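Local structure of putative lipoprotein (Campylobacter jejuni subsp. jejuni, 4GIO) at residues 20-29 with 41-52. The protein is of unknown function but is a probable lipoprotein whose domain adopts a variant of the immunoglobulin fold. Sequence-based numbering, arbitrary orientation.
Sequences LPKSLVKQFQ and EVILRSTFAKDV
The amide of Gln-29 and the carboxylate of Glu-41 lie side by side on one face of the sheet, their planes 45° apart, joined by a weak hydrogen bond from NE2 to OE2 (3.4 Å). The Arg-45 guanidinium has Lys-26 CG at its edge, near its plane; the two side chains cross at about a right angle, in a closeness that is doubtful in detail. On the opposite face Phe-28 touches Val-42 CG2 through CB, its ring leading away from strand 41-44, and the side chain meets Val-14 and Thr-13. Bends along the lysine side chain turn its ammonium back onto Ser-23 O (2.6 Å from NZ), while Arg-45 NH2 bonds weakly to Gly-82 O. Gln-27 runs alongside Ile-43, whose CD1 touches its CG. Between the antiparallel strands, Gln-29 and Glu-41 exchange both backbone bonds. A classic beta bulge follows: Lys-26 and Gln-27 both face Ile-43, gripping it through Lys-26 N to Ile-43 O and Ile-43 N to Gln-27 O. Arg-45 N to Leu-24 O closes the ladder. With CG anti to the backbone N (chi1 -171°), Leu-24 sets CD1 against Arg-45 O (3.7 Å) and CG against Leu-44 CD2. Val-25 packs CG1 on Val-42 CG1 and CG2 on Leu-44 CD2 (3.8 Å). A water donates to Arg-45 O (2.6 Å) and bonds Ser-23 OG; Leu-20 CD2 rests on Val-52 CG1. Backbone bonds thus hold edge strand 25-32 to strand 38-44; the face of Gln-27, Gln-29, Glu-41 and Ile-43 adds one weak amide-carboxylate bond, while Val-25, Val-42 and Leu-44 pack onto the other sheet of the sandwich.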
ATOM      1  N   LEU A  20      -4.118  10.556  10.403  1.00 22.00           N
ATOM      2  CA  LEU A  20      -3.310  10.955   9.258  1.00 21.76           C
ATOM      3  C   LEU A  20      -4.065  11.999   8.396  1.00 23.16           C
ATOM      4  O   LEU A  20      -5.266  11.890   8.245  1.00 24.23           O
ATOM      5  CB  LEU A  20      -3.022   9.697   8.410  1.00 21.38           C
ATOM      6  CG  LEU A  20      -2.206   8.645   9.168  1.00 18.69           C
ATOM      7  CD1 LEU A  20      -1.918   7.454   8.240  1.00 21.92           C
ATOM      8  CD2 LEU A  20      -0.920   9.276   9.645  1.00 18.12           C
ATOM      9  N   PRO A  21      -3.353  12.919   7.752  1.00 24.98           N
ATOM     10  CA  PRO A  21      -4.025  13.841   6.855  1.00 26.64           C
ATOM     11  C   PRO A  21      -4.596  13.124   5.622  1.00 28.02           C
ATOM     12  O   PRO A  21      -4.054  12.090   5.128  1.00 23.99           O
ATOM     13  CB  PRO A  21      -2.911  14.797   6.472  1.00 26.19           C
ATOM     14  CG  PRO A  21      -1.722  14.015   6.571  1.00 25.73           C
ATOM     15  CD  PRO A  21      -1.908  13.170   7.769  1.00 25.96           C
ATOM     16  N   LYS A  22      -5.701  13.663   5.137  1.00 29.69           N
ATOM     17  CA  LYS A  22      -6.421  13.041   4.016  1.00 31.42           C
ATOM     18  C   LYS A  22      -5.582  13.106   2.798  1.00 30.19           C
ATOM     19  O   LYS A  22      -5.746  12.268   1.925  1.00 30.62           O
ATOM     20  CB  LYS A  22      -7.753  13.768   3.708  1.00 33.23           C
ATOM     21  CG  LYS A  22      -8.972  13.178   4.407  1.00 37.78           C
ATOM     22  CD  LYS A  22      -8.805  13.187   5.937  1.00 41.76           C
ATOM     23  CE  LYS A  22      -9.268  14.465   6.638  1.00 42.22           C
ATOM     24  NZ  LYS A  22      -8.634  14.627   8.068  1.00 43.11           N
ATOM     25  N   SER A  23      -4.705  14.111   2.720  1.00 29.16           N
ATOM     26  CA  SER A  23      -3.934  14.343   1.510  1.00 28.75           C
ATOM     27  C   SER A  23      -2.612  13.576   1.518  1.00 25.88           C
ATOM     28  O   SER A  23      -1.778  13.820   0.669  1.00 26.01           O
ATOM     29  CB  SER A  23      -3.677  15.844   1.268  1.00 28.81           C
ATOM     30  OG  SER A  23      -2.653  16.343   2.158  1.00 35.77           O
ATOM     31  N   LEU A  24      -2.414  12.682   2.487  1.00 23.16           N
ATOM     32  CA  LEU A  24      -1.163  11.868   2.545  1.00 21.69           C
ATOM     33  C   LEU A  24      -0.863  11.130   1.263  1.00 21.01           C
ATOM     34  O   LEU A  24       0.260  11.154   0.768  1.00 17.96           O
ATOM     35  CB  LEU A  24      -1.198  10.829   3.668  1.00 22.00           C
ATOM     36  CG  LEU A  24       0.167  10.118   3.899  1.00 19.19           C
ATOM     37  CD1 LEU A  24       1.229  11.093   4.429  1.00 23.81           C
ATOM     38  CD2 LEU A  24      -0.081   9.018   4.910  1.00 22.94           C
ATOM     39  N   VAL A  25      -1.887  10.484   0.711  1.00 21.67           N
ATOM     40  CA  VAL A  25      -1.700   9.720  -0.529  1.00 23.00           C
ATOM     41  C   VAL A  25      -1.830  10.634  -1.756  1.00 22.77           C
ATOM     42  O   VAL A  25      -2.890  11.197  -1.978  1.00 24.41           O
ATOM     43  CB  VAL A  25      -2.748   8.576  -0.634  1.00 23.20           C
ATOM     44  CG1 VAL A  25      -2.583   7.840  -1.958  1.00 21.64           C
ATOM     45  CG2 VAL A  25      -2.581   7.607   0.548  1.00 25.70           C
ATOM     46  N   LYS A  26      -0.768  10.762  -2.519  1.00 22.56           N
ATOM     47  CA  LYS A  26      -0.719  11.600  -3.736  1.00 24.56           C
ATOM     48  C   LYS A  26      -1.367  10.911  -4.932  1.00 26.19           C
ATOM     49  O   LYS A  26      -2.183  11.502  -5.657  1.00 25.36           O
ATOM     50  CB  LYS A  26       0.743  11.924  -4.044  1.00 25.43           C
ATOM     51  CG  LYS A  26       1.338  13.092  -3.198  1.00 27.39           C
ATOM     52  CD  LYS A  26       0.542  13.403  -1.887  1.00 26.64           C
ATOM     53  CE  LYS A  26      -0.298  14.664  -2.077  1.00 31.61           C
ATOM     54  NZ  LYS A  26      -0.390  15.439  -0.839  1.00 33.07           N
ATOM     55  N   GLN A  27      -1.027   9.637  -5.122  1.00 25.91           N
ATOM     56  CA  GLN A  27      -1.661   8.843  -6.149  1.00 25.55           C
ATOM     57  C   GLN A  27      -1.221   7.394  -5.927  1.00 25.27           C
ATOM     58  O   GLN A  27      -0.288   7.107  -5.164  1.00 23.01           O
ATOM     59  CB  GLN A  27      -1.226   9.280  -7.552  1.00 26.90           C
ATOM     60  CG  GLN A  27       0.283   9.241  -7.731  1.00 32.82           C
ATOM     61  CD  GLN A  27       0.736   9.377  -9.174  1.00 41.84           C
ATOM     62  OE1 GLN A  27       1.107  10.464  -9.614  1.00 43.65           O
ATOM     63  NE2 GLN A  27       0.756   8.250  -9.909  1.00 43.86           N
ATOM     64  N   PHE A  28      -1.903   6.491  -6.614  1.00 25.66           N
ATOM     65  CA  PHE A  28      -1.405   5.120  -6.691  1.00 25.40           C
ATOM     66  C   PHE A  28      -1.666   4.498  -8.051  1.00 25.26           C
ATOM     67  O   PHE A  28      -2.486   4.952  -8.822  1.00 25.09           O
ATOM     68  CB  PHE A  28      -1.961   4.287  -5.552  1.00 24.27           C
ATOM     69  CG  PHE A  28      -3.415   4.075  -5.609  1.00 28.37           C
ATOM     70  CD1 PHE A  28      -3.942   3.022  -6.332  1.00 29.00           C
ATOM     71  CD2 PHE A  28      -4.271   4.933  -4.935  1.00 33.14           C
ATOM     72  CE1 PHE A  28      -5.291   2.820  -6.367  1.00 31.70           C
ATOM     73  CE2 PHE A  28      -5.623   4.719  -4.953  1.00 36.52           C
ATOM     74  CZ  PHE A  28      -6.133   3.653  -5.693  1.00 32.65           C
ATOM     75  N   GLN A  29      -0.935   3.457  -8.351  1.00 25.38           N
ATOM     76  CA  GLN A  29      -1.203   2.744  -9.596  1.00 24.23           C
ATOM     77  C   GLN A  29      -0.739   1.300  -9.433  1.00 22.14           C
ATOM     78  O   GLN A  29      -0.025   0.966  -8.489  1.00 21.99           O
ATOM     79  CB  GLN A  29      -0.465   3.430 -10.734  1.00 23.95           C
ATOM     80  CG  GLN A  29       1.025   3.436 -10.511  1.00 28.55           C
ATOM     81  CD  GLN A  29       1.715   4.376 -11.425  1.00 37.90           C
ATOM     82  OE1 GLN A  29       1.071   5.101 -12.175  1.00 44.35           O
ATOM     83  NE2 GLN A  29       3.039   4.397 -11.368  1.00 41.55           N
ATOM     84  N   GLU A  41       2.337   0.863  -6.690  1.00 20.44           N
ATOM     85  CA  GLU A  41       3.183   1.977  -6.181  1.00 22.58           C
ATOM     86  C   GLU A  41       2.272   3.005  -5.596  1.00 21.66           C
ATOM     87  O   GLU A  41       1.284   3.377  -6.243  1.00 22.03           O
ATOM     88  CB  GLU A  41       3.962   2.675  -7.292  1.00 24.62           C
ATOM     89  CG  GLU A  41       5.209   1.928  -7.698  1.00 30.77           C
ATOM     90  CD  GLU A  41       5.967   2.565  -8.921  1.00 41.14           C
ATOM     91  OE1 GLU A  41       6.899   1.878  -9.464  1.00 42.09           O
ATOM     92  OE2 GLU A  41       5.644   3.730  -9.317  1.00 39.59           O
ATOM     93  N   VAL A  42       2.535   3.408  -4.364  1.00 20.06           N
ATOM     94  CA  VAL A  42       1.699   4.423  -3.727  1.00 19.87           C
ATOM     95  C   VAL A  42       2.685   5.559  -3.426  1.00 20.13           C
ATOM     96  O   VAL A  42       3.753   5.315  -2.879  1.00 20.05           O
ATOM     97  CB  VAL A  42       1.023   3.895  -2.474  1.00 20.42           C
ATOM     98  CG1 VAL A  42       0.194   5.011  -1.713  1.00 18.46           C
ATOM     99  CG2 VAL A  42       0.089   2.669  -2.809  1.00 20.17           C
ATOM    100  N   ILE A  43       2.335   6.790  -3.790  1.00 19.11           N
ATOM    101  CA  ILE A  43       3.218   7.911  -3.511  1.00 19.83           C
ATOM    102  C   ILE A  43       2.602   8.652  -2.307  1.00 18.78           C
ATOM    103  O   ILE A  43       1.404   8.964  -2.303  1.00 17.74           O
ATOM    104  CB  ILE A  43       3.359   8.851  -4.715  1.00 21.58           C
ATOM    105  CG1 ILE A  43       3.980   8.082  -5.876  1.00 24.84           C
ATOM    106  CG2 ILE A  43       4.268  10.103  -4.318  1.00 23.85           C
ATOM    107  CD1 ILE A  43       3.967   8.815  -7.185  1.00 30.82           C
ATOM    108  N   LEU A  44       3.444   8.901  -1.303  1.00 17.65           N
ATOM    109  CA  LEU A  44       3.036   9.548  -0.057  1.00 18.69           C
ATOM    110  C   LEU A  44       3.809  10.865   0.082  1.00 18.37           C
ATOM    111  O   LEU A  44       4.946  10.958  -0.389  1.00 18.19           O
ATOM    112  CB  LEU A  44       3.340   8.646   1.142  1.00 18.09           C
ATOM    113  CG  LEU A  44       2.695   7.232   1.054  1.00 21.17           C
ATOM    114  CD1 LEU A  44       3.194   6.343   2.127  1.00 22.41           C
ATOM    115  CD2 LEU A  44       1.141   7.260   1.121  1.00 20.06           C
ATOM    116  N   ARG A  45       3.174  11.880   0.661  1.00 19.37           N
ATOM    117  CA  ARG A  45       3.922  13.081   1.130  1.00 21.77           C
ATOM    118  C   ARG A  45       3.237  13.878   2.225  1.00 20.52           C
ATOM    119  O   ARG A  45       1.999  13.994   2.278  1.00 19.72           O
ATOM    120  CB  ARG A  45       4.442  14.050   0.054  1.00 22.63           C
ATOM    121  CG  ARG A  45       3.714  14.119  -1.209  1.00 30.18           C
ATOM    122  CD  ARG A  45       4.008  15.511  -1.936  1.00 36.47           C
ATOM    123  NE  ARG A  45       5.059  15.531  -2.947  1.00 42.59           N
ATOM    124  CZ  ARG A  45       6.278  16.024  -2.726  1.00 42.77           C
ATOM    125  NH1 ARG A  45       7.168  16.030  -3.682  1.00 39.84           N
ATOM    126  NH2 ARG A  45       6.588  16.499  -1.533  1.00 43.47           N
ATOM    127  N   SER A  46       4.080  14.450   3.064  1.00 20.51           N
ATOM    128  CA  SER A  46       3.622  15.077   4.271  1.00 22.15           C
ATOM    129  C   SER A  46       4.473  16.296   4.526  1.00 21.86           C
ATOM    130  O   SER A  46       5.677  16.267   4.298  1.00 20.33           O
ATOM    131  CB  SER A  46       3.830  14.094   5.419  1.00 21.10           C
ATOM    132  OG  SER A  46       3.398  14.719   6.620  1.00 25.50           O
ATOM    133  N   THR A  47       3.845  17.355   5.018  1.00 23.40           N
ATOM    134  CA  THR A  47       4.626  18.525   5.354  1.00 25.97           C
ATOM    135  C   THR A  47       5.638  18.259   6.459  1.00 24.02           C
ATOM    136  O   THR A  47       6.790  18.682   6.378  1.00 26.29           O
ATOM    137  CB  THR A  47       3.754  19.679   5.828  1.00 27.52           C
ATOM    138  OG1 THR A  47       2.455  19.635   5.192  1.00 33.07           O
ATOM    139  CG2 THR A  47       4.548  20.977   5.558  1.00 28.43           C
ATOM    140  N   PHE A  48       5.215  17.512   7.458  1.00 23.30           N
ATOM    141  CA  PHE A  48       6.005  17.145   8.617  1.00 22.72           C
ATOM    142  C   PHE A  48       6.365  15.693   8.559  1.00 23.13           C
ATOM    143  O   PHE A  48       5.593  14.851   8.076  1.00 24.49           O
ATOM    144  CB  PHE A  48       5.150  17.339   9.872  1.00 22.18           C
ATOM    145  CG  PHE A  48       4.606  18.713  10.004  1.00 24.50           C
ATOM    146  CD1 PHE A  48       5.483  19.825   9.894  1.00 25.64           C
ATOM    147  CD2 PHE A  48       3.261  18.921  10.305  1.00 24.43           C
ATOM    148  CE1 PHE A  48       5.022  21.124  10.041  1.00 29.07           C
ATOM    149  CE2 PHE A  48       2.781  20.223  10.458  1.00 26.99           C
ATOM    150  CZ  PHE A  48       3.660  21.326  10.317  1.00 28.81           C
ATOM    151  N   ALA A  49       7.518  15.382   9.101  1.00 23.74           N
ATOM    152  CA  ALA A  49       7.994  14.019   9.160  1.00 24.18           C
ATOM    153  C   ALA A  49       6.982  13.159   9.959  1.00 24.82           C
ATOM    154  O   ALA A  49       6.470  13.580  10.979  1.00 23.90           O
ATOM    155  CB  ALA A  49       9.364  13.996   9.812  1.00 24.81           C
ATOM    156  N   LYS A  50       6.652  11.978   9.464  1.00 25.14           N
ATOM    157  CA  LYS A  50       5.683  11.131  10.168  1.00 26.43           C
ATOM    158  C   LYS A  50       6.183   9.699  10.153  1.00 25.25           C
ATOM    159  O   LYS A  50       6.712   9.260   9.124  1.00 24.18           O
ATOM    160  CB  LYS A  50       4.385  11.088   9.370  1.00 27.52           C
ATOM    161  CG  LYS A  50       3.245  11.851   9.945  1.00 33.86           C
ATOM    162  CD  LYS A  50       2.987  13.014   9.028  1.00 40.34           C
ATOM    163  CE  LYS A  50       1.552  13.479   9.045  1.00 41.34           C
ATOM    164  NZ  LYS A  50       1.261  14.128  10.352  1.00 43.75           N
ATOM    165  N   ASP A  51       5.960   8.972  11.243  1.00 23.42           N
ATOM    166  CA  ASP A  51       6.210   7.552  11.233  1.00 23.78           C
ATOM    167  C   ASP A  51       4.816   6.922  11.097  1.00 20.97           C
ATOM    168  O   ASP A  51       3.889   7.240  11.843  1.00 21.57           O
ATOM    169  CB  ASP A  51       6.917   7.042  12.496  1.00 23.89           C
ATOM    170  CG  ASP A  51       8.415   7.414  12.540  1.00 30.72           C
ATOM    171  OD1 ASP A  51       9.136   7.298  11.511  1.00 33.19           O
ATOM    172  OD2 ASP A  51       8.848   7.902  13.591  1.00 34.62           O
ATOM    173  N   VAL A  52       4.699   6.051  10.117  1.00 20.63           N
ATOM    174  CA  VAL A  52       3.473   5.311   9.936  1.00 19.01           C
ATOM    175  C   VAL A  52       3.667   3.823   9.896  1.00 18.68           C
ATOM    176  O   VAL A  52       4.795   3.314   9.750  1.00 19.28           O
ATOM    177  CB  VAL A  52       2.745   5.770   8.648  1.00 18.05           C
ATOM    178  CG1 VAL A  52       2.555   7.251   8.731  1.00 16.41           C
ATOM    179  CG2 VAL A  52       3.541   5.350   7.406  1.00 16.89           C
TER
HETATM  180  O   HOH W   1       0.089  15.254   3.557  1.00 25.82           O